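Local coordinates for DNA gyrase, B subunit, truncated (Myxococcus xanthus, PDB 3CWV), which probably serves as the ATP-binding subunit of a type II topoisomerase, in the ATP-dependent breakage, passage and rejoining of double-stranded DNA, at residues 73-78 / 113-117; 255-259 / 308-313. All blocks are in the same frame, centred on the assembly; numbering follows the deposited sequence.

Contact 1: residues 73-78 / 113-117; sequences VTAENL and QVDIW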
ATOM      1  N   VAL A  73      -1.954 -19.621   1.602  1.00 27.72           N
ATOM      2  CA  VAL A  73      -3.008 -19.427   2.610  1.00 26.32           C
ATOM      3  C   VAL A  73      -3.615 -20.760   3.067  1.00 26.94           C
ATOM      4  O   VAL A  73      -3.786 -21.698   2.266  1.00 28.22           O
ATOM      5  CB  VAL A  73      -4.128 -18.445   2.107  1.00 24.12           C
ATOM      6  CG1 VAL A  73      -4.958 -19.075   0.948  1.00 20.23           C
ATOM      7  CG2 VAL A  73      -5.016 -17.997   3.292  1.00 22.12           C
ATOM      8  N   THR A  74      -3.926 -20.865   4.352  1.00 26.98           N
ATOM      9  CA  THR A  74      -4.688 -22.021   4.842  1.00 28.75           C
ATOM     10  C   THR A  74      -5.909 -21.622   5.657  1.00 27.77           C
ATOM     11  O   THR A  74      -5.956 -20.549   6.261  1.00 27.01           O
ATOM     12  CB  THR A  74      -3.835 -22.916   5.755  1.00 29.56           C
ATOM     13  OG1 THR A  74      -3.591 -22.219   6.973  1.00 31.69           O
ATOM     14  CG2 THR A  74      -2.496 -23.234   5.106  1.00 30.91           C
ATOM     15  N   ALA A  75      -6.875 -22.528   5.751  1.00 26.74           N
ATOM     16  CA  ALA A  75      -8.030 -22.279   6.593  1.00 27.90           C
ATOM     17  C   ALA A  75      -7.655 -22.164   8.070  1.00 27.48           C
ATOM     18  O   ALA A  75      -8.257 -21.370   8.799  1.00 28.31           O
ATOM     19  CB  ALA A  75      -9.101 -23.370   6.391  1.00 26.21           C
ATOM     20  N   GLU A  76      -6.690 -22.965   8.534  1.00 28.73           N
ATOM     21  CA  GLU A  76      -6.280 -22.885   9.939  1.00 28.56           C
ATOM     22  C   GLU A  76      -5.689 -21.517  10.279  1.00 29.59           C
ATOM     23  O   GLU A  76      -5.946 -20.967  11.351  1.00 30.68           O
ATOM     24  CB  GLU A  76      -5.228 -23.938  10.273  1.00 29.85           C
ATOM     25  CG  GLU A  76      -5.193 -24.158  11.766  1.00 36.56           C
ATOM     26  CD  GLU A  76      -3.842 -24.565  12.290  1.00 52.27           C
ATOM     27  OE1 GLU A  76      -3.091 -25.252  11.545  1.00 50.82           O
ATOM     28  OE2 GLU A  76      -3.554 -24.213  13.464  1.00 59.39           O
ATOM     29  N   ASN A  77      -4.870 -21.015   9.357  1.00 28.05           N
ATOM     30  CA  ASN A  77      -4.330 -19.634   9.363  1.00 29.47           C
ATOM     31  C   ASN A  77      -5.460 -18.611   9.567  1.00 28.14           C
ATOM     32  O   ASN A  77      -5.408 -17.841  10.523  1.00 28.88           O
ATOM     33  CB  ASN A  77      -3.510 -19.447   8.060  1.00 29.57           C
ATOM     34  CG  ASN A  77      -3.212 -17.976   7.656  1.00 37.56           C
ATOM     35  OD1 ASN A  77      -3.464 -17.003   8.382  1.00 37.62           O
ATOM     36  ND2 ASN A  77      -2.638 -17.841   6.451  1.00 34.03           N
ATOM     37  N   LEU A  78      -6.502 -18.671   8.733  1.00 27.84           N
ATOM     38  CA  LEU A  78      -7.621 -17.715   8.816  1.00 27.91           C
ATOM     39  C   LEU A  78      -8.396 -17.823  10.115  1.00 27.86           C
ATOM     40  O   LEU A  78      -8.722 -16.798  10.716  1.00 27.25           O
ATOM     41  CB  LEU A  78      -8.576 -17.836   7.612  1.00 24.89           C
ATOM     42  CG  LEU A  78      -8.343 -16.840   6.465  1.00 26.44           C
ATOM     43  CD1 LEU A  78      -8.678 -15.376   6.950  1.00 27.80           C
ATOM     44  CD2 LEU A  78      -6.905 -16.899   5.971  1.00 26.91           C
ATOM     45  N   GLN A 113     -18.178 -13.238   6.203  1.00 21.71           N
ATOM     46  CA  GLN A 113     -18.007 -14.578   5.636  1.00 20.53           C
ATOM     47  C   GLN A 113     -16.626 -14.664   5.054  1.00 20.19           C
ATOM     48  O   GLN A 113     -16.235 -13.825   4.242  1.00 22.85           O
ATOM     49  CB  GLN A 113     -19.060 -14.837   4.565  1.00 22.33           C
ATOM     50  CG  GLN A 113     -18.852 -16.170   3.841  1.00 22.27           C
ATOM     51  CD  GLN A 113     -19.985 -16.465   2.867  1.00 26.25           C
ATOM     52  OE1 GLN A 113     -21.153 -16.283   3.204  1.00 24.01           O
ATOM     53  NE2 GLN A 113     -19.641 -16.921   1.648  1.00 28.35           N
ATOM     54  N   VAL A 114     -15.866 -15.675   5.465  1.00 21.52           N
ATOM     55  CA  VAL A 114     -14.552 -15.854   4.908  1.00 19.25           C
ATOM     56  C   VAL A 114     -14.533 -17.207   4.151  1.00 20.58           C
ATOM     57  O   VAL A 114     -14.934 -18.208   4.702  1.00 22.00           O
ATOM     58  CB  VAL A 114     -13.499 -15.877   6.043  1.00 22.53           C
ATOM     59  CG1 VAL A 114     -12.110 -16.241   5.527  1.00 21.45           C
ATOM     60  CG2 VAL A 114     -13.435 -14.489   6.735  1.00 20.04           C
ATOM     61  N   ASP A 115     -14.033 -17.202   2.929  1.00 21.24           N
ATOM     62  CA  ASP A 115     -13.903 -18.443   2.137  1.00 24.91           C
ATOM     63  C   ASP A 115     -12.445 -18.678   1.826  1.00 22.98           C
ATOM     64  O   ASP A 115     -11.717 -17.746   1.492  1.00 24.63           O
ATOM     65  CB  ASP A 115     -14.685 -18.335   0.841  1.00 22.55           C
ATOM     66  CG  ASP A 115     -16.189 -18.322   1.054  1.00 29.64           C
ATOM     67  OD1 ASP A 115     -16.768 -19.422   1.161  1.00 30.40           O
ATOM     68  OD2 ASP A 115     -16.811 -17.219   1.062  1.00 29.35           O
ATOM     69  N   ILE A 116     -11.998 -19.925   1.955  1.00 23.76           N
ATOM     70  CA  ILE A 116     -10.607 -20.246   1.681  1.00 23.31           C
ATOM     71  C   ILE A 116     -10.653 -21.424   0.700  1.00 24.57           C
ATOM     72  O   ILE A 116     -11.346 -22.408   0.960  1.00 24.34           O
ATOM     73  CB  ILE A 116      -9.804 -20.666   2.959  1.00 25.00           C
ATOM     74  CG1 ILE A 116      -9.957 -19.667   4.125  1.00 24.54           C
ATOM     75  CG2 ILE A 116      -8.317 -20.859   2.636  1.00 25.01           C
ATOM     76  CD1 ILE A 116     -10.965 -20.136   5.185  1.00 22.13           C
ATOM     77  N   TRP A 117      -9.954 -21.291  -0.423  1.00 24.16           N
ATOM     78  CA  TRP A 117      -9.895 -22.358  -1.431  1.00 28.38           C
ATOM     79  C   TRP A 117      -8.472 -22.890  -1.371  1.00 27.23           C
ATOM     80  O   TRP A 117      -7.523 -22.112  -1.343  1.00 25.66           O
ATOM     81  CB  TRP A 117     -10.154 -21.812  -2.848  1.00 26.73           C
ATOM     82  CG  TRP A 117     -11.579 -21.397  -3.180  1.00 28.39           C
ATOM     83  CD1 TRP A 117     -12.521 -22.128  -3.829  1.00 28.15           C
ATOM     84  CD2 TRP A 117     -12.185 -20.116  -2.899  1.00 28.11           C
ATOM     85  NE1 TRP A 117     -13.686 -21.390  -3.965  1.00 30.10           N
ATOM     86  CE2 TRP A 117     -13.500 -20.152  -3.404  1.00 28.28           C
ATOM     87  CE3 TRP A 117     -11.736 -18.959  -2.257  1.00 27.73           C
ATOM     88  CZ2 TRP A 117     -14.376 -19.072  -3.294  1.00 26.45           C
ATOM     89  CZ3 TRP A 117     -12.605 -17.877  -2.144  1.00 24.12           C
ATOM     90  CH2 TRP A 117     -13.905 -17.934  -2.670  1.00 25.42           C
TER

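Contact 2: residues 255-259 / 308-313; sequences SFANA and GPRRQM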
ATOM      1  N   SER A 255       5.419   9.984  -0.631  1.00 26.81           N
ATOM      2  CA  SER A 255       6.345   8.986  -0.079  1.00 25.96           C
ATOM      3  C   SER A 255       5.563   7.952   0.715  1.00 27.43           C
ATOM      4  O   SER A 255       4.496   8.269   1.262  1.00 26.01           O
ATOM      5  CB  SER A 255       7.423   9.628   0.780  1.00 25.81           C
ATOM      6  OG  SER A 255       6.861  10.422   1.788  1.00 29.63           O
ATOM      7  N   PHE A 256       6.078   6.723   0.744  1.00 24.64           N
ATOM      8  CA  PHE A 256       5.382   5.593   1.356  1.00 24.79           C
ATOM      9  C   PHE A 256       6.373   4.722   2.102  1.00 23.90           C
ATOM     10  O   PHE A 256       7.526   4.646   1.715  1.00 23.49           O
ATOM     11  CB  PHE A 256       4.725   4.712   0.277  1.00 24.71           C
ATOM     12  CG  PHE A 256       3.716   5.438  -0.564  1.00 23.97           C
ATOM     13  CD1 PHE A 256       2.371   5.390  -0.243  1.00 26.17           C
ATOM     14  CD2 PHE A 256       4.128   6.203  -1.656  1.00 25.05           C
ATOM     15  CE1 PHE A 256       1.428   6.076  -1.012  1.00 31.88           C
ATOM     16  CE2 PHE A 256       3.217   6.915  -2.417  1.00 25.76           C
ATOM     17  CZ  PHE A 256       1.857   6.838  -2.110  1.00 28.41           C
ATOM     18  N   ALA A 257       5.916   4.070   3.168  1.00 25.79           N
ATOM     19  CA  ALA A 257       6.679   2.978   3.780  1.00 27.35           C
ATOM     20  C   ALA A 257       5.699   1.840   3.891  1.00 28.71           C
ATOM     21  O   ALA A 257       4.606   1.999   4.469  1.00 25.35           O
ATOM     22  CB  ALA A 257       7.197   3.387   5.134  1.00 29.50           C
ATOM     23  N   ASN A 258       6.051   0.703   3.299  1.00 26.69           N
ATOM     24  CA  ASN A 258       5.076  -0.372   3.093  1.00 26.64           C
ATOM     25  C   ASN A 258       3.703   0.114   2.616  1.00 29.09           C
ATOM     26  O   ASN A 258       2.651  -0.270   3.181  1.00 24.92           O
ATOM     27  CB  ASN A 258       4.934  -1.263   4.338  1.00 28.32           C
ATOM     28  CG  ASN A 258       6.109  -2.211   4.508  1.00 31.58           C
ATOM     29  OD1 ASN A 258       6.986  -2.264   3.666  1.00 29.34           O
ATOM     30  ND2 ASN A 258       6.127  -2.960   5.599  1.00 32.66           N
ATOM     31  N   ALA A 259       3.719   0.948   1.582  1.00 27.17           N
ATOM     32  CA  ALA A 259       2.482   1.313   0.876  1.00 33.22           C
ATOM     33  C   ALA A 259       1.496   2.107   1.726  1.00 35.47           C
ATOM     34  O   ALA A 259       0.351   2.309   1.315  1.00 35.77           O
ATOM     35  CB  ALA A 259       1.781   0.064   0.255  1.00 32.09           C
ATOM     36  N   GLY A 308       9.645  -3.301   3.405  1.00 23.72           N
ATOM     37  CA  GLY A 308      10.465  -4.294   4.087  1.00 26.05           C
ATOM     38  C   GLY A 308       9.654  -4.924   5.220  1.00 27.72           C
ATOM     39  O   GLY A 308       8.468  -4.604   5.394  1.00 26.79           O
ATOM     40  N   PRO A 309      10.293  -5.796   6.022  1.00 28.32           N
ATOM     41  CA  PRO A 309       9.573  -6.402   7.152  1.00 28.63           C
ATOM     42  C   PRO A 309       8.926  -5.302   8.014  1.00 28.13           C
ATOM     43  O   PRO A 309       9.571  -4.270   8.263  1.00 29.92           O
ATOM     44  CB  PRO A 309      10.688  -7.121   7.926  1.00 27.46           C
ATOM     45  CG  PRO A 309      11.721  -7.469   6.838  1.00 26.46           C
ATOM     46  CD  PRO A 309      11.700  -6.244   5.938  1.00 28.23           C
ATOM     47  N   ARG A 310       7.674  -5.500   8.440  1.00 32.07           N
ATOM     48  CA  ARG A 310       6.936  -4.470   9.233  1.00 36.19           C
ATOM     49  C   ARG A 310       7.720  -4.001  10.457  1.00 38.40           C
ATOM     50  O   ARG A 310       7.670  -2.808  10.840  1.00 39.69           O
ATOM     51  CB  ARG A 310       5.566  -4.993   9.723  1.00 35.78           C
ATOM     52  CG  ARG A 310       4.463  -5.189   8.668  1.00 41.50           C
ATOM     53  CD  ARG A 310       3.086  -5.341   9.352  1.00 38.79           C
ATOM     54  NE  ARG A 310       1.957  -5.572   8.433  1.00 38.98           N
ATOM     55  CZ  ARG A 310       1.547  -6.775   8.013  1.00 40.41           C
ATOM     56  NH1 ARG A 310       2.191  -7.866   8.395  1.00 45.16           N
ATOM     57  NH2 ARG A 310       0.493  -6.900   7.205  1.00 38.48           N
ATOM     58  N   ARG A 311       8.415  -4.943  11.093  1.00 39.61           N
ATOM     59  CA  ARG A 311       9.195  -4.673  12.307  1.00 44.99           C
ATOM     60  C   ARG A 311      10.351  -3.707  12.066  1.00 44.67           C
ATOM     61  O   ARG A 311      10.769  -2.998  12.983  1.00 44.12           O
ATOM     62  CB  ARG A 311       9.765  -5.973  12.882  1.00 45.21           C
ATOM     63  CG  ARG A 311      10.780  -6.669  11.958  1.00 49.58           C
ATOM     64  CD  ARG A 311      11.637  -7.694  12.691  1.00 52.20           C
ATOM     65  NE  ARG A 311      12.396  -7.089  13.793  1.00 65.01           N
ATOM     66  CZ  ARG A 311      13.476  -6.318  13.642  1.00 70.53           C
ATOM     67  NH1 ARG A 311      13.949  -6.042  12.429  1.00 73.19           N
ATOM     68  NH2 ARG A 311      14.091  -5.822  14.711  1.00 72.48           N
ATOM     69  N   GLN A 312      10.865  -3.703  10.833  1.00 43.04           N
ATOM     70  CA  GLN A 312      11.968  -2.827  10.425  1.00 43.61           C
ATOM     71  C   GLN A 312      11.546  -1.397  10.090  1.00 40.32           C
ATOM     72  O   GLN A 312      12.395  -0.531   9.960  1.00 43.44           O
ATOM     73  CB  GLN A 312      12.713  -3.423   9.213  1.00 42.51           C
ATOM     74  CG  GLN A 312      13.698  -4.567   9.554  1.00 47.52           C
ATOM     75  CD  GLN A 312      14.556  -5.001   8.360  1.00 47.46           C
ATOM     76  OE1 GLN A 312      15.243  -4.188   7.734  1.00 58.87           O
ATOM     77  NE2 GLN A 312      14.540  -6.291   8.061  1.00 52.58           N
ATOM     78  N   MET A 313      10.250  -1.159   9.919  1.00 39.94           N
ATOM     79  CA  MET A 313       9.728   0.190   9.631  1.00 38.26           C
ATOM     80  C   MET A 313       9.675   0.985  10.928  1.00 38.83           C
ATOM     81  O   MET A 313       8.916   0.644  11.832  1.00 40.76           O
ATOM     82  CB  MET A 313       8.328   0.124   9.035  1.00 38.69           C
ATOM     83  CG  MET A 313       8.172  -0.587   7.657  1.00 38.55           C
ATOM     84  SD  MET A 313       9.097   0.182   6.297  1.00 29.98           S
ATOM     85  CE  MET A 313      10.431  -1.015   6.195  1.00 33.47           C
TER

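Contact 1: residues 73-78 / 113-117
Ile-116 rises from strand 109-118 into the first turn of helix 75-82, and almost every contact runs through it. From CB, which points at the helix, the chain forks. CG2, anti to its own backbone N, goes to the start of the helix: it lies 3.8 Å from Ala-75 N and also meets Thr-74 C, with Val-73 CG1 a little farther off. CG1, anti to the carbonyl carbon (chi1 -51°), packs against Leu-78 CG at 4.0 Å. Beyond it CD1 rests on Ala-75, 3.9 Å from its CB, and brushes Leu-78 CB. Leu-78 slides past the isoleucine in the opposite direction, and its CD1 meets Val-114 CG1 at 3.8 Å. The helix start is fixed by Thr-74 as N-cap, OG1 accepting from Asn-77 N at 3.0 Å. Cutting Ile-116 back to an alanine would probably open a gap between the helix and the strand, leaving Ala-75 and the CG of Leu-78 without their partner. Val-73 and Leu-78 also touch Val-153 on the neighbouring strand. This is helix-on-sheet packing, alternate strand residues facing the helix, in the alpha/beta sandwich of the GHKL-type ATPase domain expected of a GyrB relative.

Contact 2: residues 255-259 / 308-313
The carboxamide of Asn-258 clasps the backbone of Gly-308 with two hydrogen bonds. Gly-308 N donates to Asn-258 OD1 at 2.9 Å, in the carbonyl plane and on a lone pair, with an N-H...O angle of 151°. In return Asn-258 ND2 donates to Gly-308 O, also at 2.9 Å; here the acceptor lies almost exactly in the amide plane, and the donor sits in the carbonyl plane of the glycine. Gly-308 is nearly fully extended, which turns its N-H and C=O to the same side, and the asparagine side chain pairs with them much as a peptide group would. With OD1 and ND2 both engaged by the one residue, the amide is held against rotation.

Met-313 covers one face of this amide. Its CG stands 3.7 Å from Asn-258 ND2, and a bend at chi2 (-62°) carries the sulfur back toward the strand, where SD meets Ala-257 CB at 3.9 Å. Arg-310 adds a lighter touch, its CG beside ND2.

Further out, the short 3-10 turn places Met-313: Gln-312 N bonds to Pro-309 O and Met-313 N to Arg-310 O. On the other side, Asn-258 and Ala-259 both have left-handed backbone angles, close to those of a type I' turn, and link strand 252-257 to the short strand 260-261. A backbone bond to Val-306 ties Asn-258 to strand 300-307. Tyr-43 and Arg-47 of helix 28-47 touch the asparagine, and Arg-310 reaches Glu-44 and Asp-99.

The result is a hairpin turn pinned by its asparagine to the chain leaving the adjacent parallel strand, in a mixed sheet consistent with the S5-like transducer domain of gyrase B, at its junction with the N-terminal part.

Overall arrangement
From the N terminus, the chain passes through helix 28-47 and two strands before reaching contact 1, which closes a loop of 34 residues and lays helix 75-82 on the eight-stranded sheet. That sheet is finished with strand 199-204, after which helix 208-217 leads into the five-stranded one. Contact 2 closes there, across 48 residues that include helix 267-284 and strand 300-307. The two closures come in series, neither nested nor crossed. The centres of contact 1 and contact 2 lie about 26 Å apart, and the two do not touch. Contact 1 ties a helix to the face of the first sheet, whereas contact 2 has helix 28-47 beside it and so sits where the two halves of the chain meet.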